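Local coordinates for possible prolidase (PDB 2P9B), which probably hydrolyses carbon-nitrogen bonds as a member of the amidohydrolase superfamily, and may be a prolidase, at residues E12-A17 with L422-G427. Sequence-based numbering, arbitrary orientation.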
loop_
_atom_site.group_PDB
_atom_site.type_symbol
_atom_site.label_atom_id
_atom_site.label_comp_id
_atom_site.label_asym_id
_atom_site.label_seq_id
_atom_site.Cartn_x
_atom_site.Cartn_y
_atom_site.Cartn_z
ATOM N N GLU A 12 0.616 -19.762 18.419
ATOM C CA GLU A 12 1.484 -20.822 18.908
ATOM C C GLU A 12 2.909 -20.489 18.489
ATOM O O GLU A 12 3.192 -20.317 17.303
ATOM C CB GLU A 12 1.052 -22.165 18.323
ATOM C CG GLU A 12 -0.367 -22.565 18.706
ATOM C CD GLU A 12 -0.770 -23.916 18.145
ATOM O OE1 GLU A 12 -0.765 -24.071 16.904
ATOM O OE2 GLU A 12 -1.089 -24.821 18.944
ATOM N N PRO A 13 3.827 -20.387 19.460
ATOM C CA PRO A 13 5.224 -20.066 19.144
ATOM C C PRO A 13 5.847 -21.075 18.190
ATOM O O PRO A 13 5.532 -22.264 18.240
ATOM C CB PRO A 13 5.894 -20.055 20.516
ATOM C CG PRO A 13 5.078 -21.039 21.300
ATOM C CD PRO A 13 3.669 -20.692 20.893
ATOM N N PHE A 14 6.729 -20.597 17.318
ATOM C CA PHE A 14 7.378 -21.473 16.353
ATOM C C PHE A 14 8.719 -20.920 15.893
ATOM O O PHE A 14 9.098 -19.801 16.232
ATOM C CB PHE A 14 6.467 -21.660 15.137
ATOM C CG PHE A 14 6.235 -20.395 14.350
ATOM C CD1 PHE A 14 7.104 -20.023 13.326
ATOM C CD2 PHE A 14 5.154 -19.567 14.645
ATOM C CE1 PHE A 14 6.897 -18.845 12.603
ATOM C CE2 PHE A 14 4.936 -18.392 13.931
ATOM C CZ PHE A 14 5.807 -18.028 12.909
ATOM N N ALA A 15 9.434 -21.719 15.114
ATOM C CA ALA A 15 10.720 -21.304 14.581
ATOM C C ALA A 15 10.813 -21.758 13.133
ATOM O O ALA A 15 10.576 -22.927 12.828
ATOM C CB ALA A 15 11.856 -21.910 15.398
ATOM N N LEU A 16 11.127 -20.823 12.244
ATOM C CA LEU A 16 11.280 -21.127 10.825
ATOM C C LEU A 16 12.780 -21.207 10.603
ATOM O O LEU A 16 13.470 -20.195 10.702
ATOM C CB LEU A 16 10.688 -20.004 9.971
ATOM C CG LEU A 16 10.914 -20.107 8.458
ATOM C CD1 LEU A 16 10.201 -21.328 7.903
ATOM C CD2 LEU A 16 10.399 -18.832 7.789
ATOM N N ALA A 17 13.286 -22.400 10.300
ATOM C CA ALA A 17 14.723 -22.577 10.126
ATOM C C ALA A 17 15.228 -22.875 8.719
ATOM O O ALA A 17 14.465 -23.258 7.828
ATOM C CB ALA A 17 15.214 -23.666 11.079
ATOM N N LEU A 422 4.104 -19.457 1.826
ATOM C CA LEU A 422 3.369 -19.328 3.081
ATOM C C LEU A 422 3.393 -17.881 3.542
ATOM O O LEU A 422 4.388 -17.184 3.361
ATOM C CB LEU A 422 4.006 -20.211 4.164
ATOM C CG LEU A 422 3.449 -20.145 5.592
ATOM C CD1 LEU A 422 2.018 -20.665 5.622
ATOM C CD2 LEU A 422 4.322 -20.982 6.524
ATOM N N VAL A 423 2.289 -17.438 4.130
ATOM C CA VAL A 423 2.189 -16.077 4.645
ATOM C C VAL A 423 1.888 -16.174 6.136
ATOM O O VAL A 423 1.057 -16.973 6.552
ATOM C CB VAL A 423 1.048 -15.297 3.975
ATOM C CG1 VAL A 423 1.058 -13.842 4.455
ATOM C CG2 VAL A 423 1.198 -15.362 2.473
ATOM N N ILE A 424 2.575 -15.370 6.934
ATOM C CA ILE A 424 2.359 -15.370 8.373
ATOM C C ILE A 424 2.035 -13.933 8.748
ATOM O O ILE A 424 2.791 -13.018 8.421
ATOM C CB ILE A 424 3.625 -15.852 9.120
ATOM C CG1 ILE A 424 3.986 -17.256 8.634
ATOM C CG2 ILE A 424 3.388 -15.833 10.630
ATOM C CD1 ILE A 424 5.234 -17.840 9.248
ATOM N N ALA A 425 0.898 -13.738 9.412
ATOM C CA ALA A 425 0.470 -12.403 9.814
ATOM C C ALA A 425 0.499 -12.286 11.330
ATOM O O ALA A 425 -0.229 -12.987 12.026
ATOM C CB ALA A 425 -0.940 -12.128 9.296
ATOM N N ALA A 426 1.339 -11.390 11.836
ATOM C CA ALA A 426 1.461 -11.200 13.277
ATOM C C ALA A 426 1.582 -12.540 14.005
ATOM O O ALA A 426 0.942 -12.764 15.034
ATOM C CB ALA A 426 0.266 -10.421 13.803
ATOM N N GLY A 427 2.400 -13.434 13.457
ATOM C CA GLY A 427 2.603 -14.730 14.085
ATOM C C GLY A 427 1.571 -15.787 13.740
ATOM O O GLY A 427 1.714 -16.943 14.131
HETATM O O HOH W 1 1.577 -19.359 15.258
#
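Phe14 holds CG between its backbone N and carbonyl carbon (chi1 65°), and this turns the ring toward Ile424. Ile424 sets CG1 beside its backbone N (chi1 -58°). From there the chain runs on extended, CD1 anti to CA (chi2 178°), bringing the methyl to the ring from the opposite direction. The setting is consistent with the small beta-sandwich that accompanies the TIM barrel in many amidohydrolases. The contact joins two sheets, one with strand 14-17 and the other with strand 422-425, and no direct hydrogen bond crosses between the two segments. Phe14 CZ meets Ile424 CD1 at 3.7 Å, and the methyl approaches the ring obliquely. Ile424 CG2 adds a second touch, 4.0 Å from Phe14 CZ. Phe14 also rests on His60 and Val38 of the strands flanking its own, while Ile424 packs on Leu403 in the other sheet. At the ring edge, Phe14 CE2 lies 3.5 Å from Gly427 O, near the ring plane. Replacing Phe14 by an alanine removes the ring, which is likely to cost Ile424 CD1 this contact and open a gap between the sheets. The positive phi of Gly427 belongs to the turn that follows strand 422-425. A CB at these backbone angles would collide with Ala426 O. One water bridges the two backbones, donating to Glu12 O at 2.8 Å and to Gly427 O at 2.7 Å.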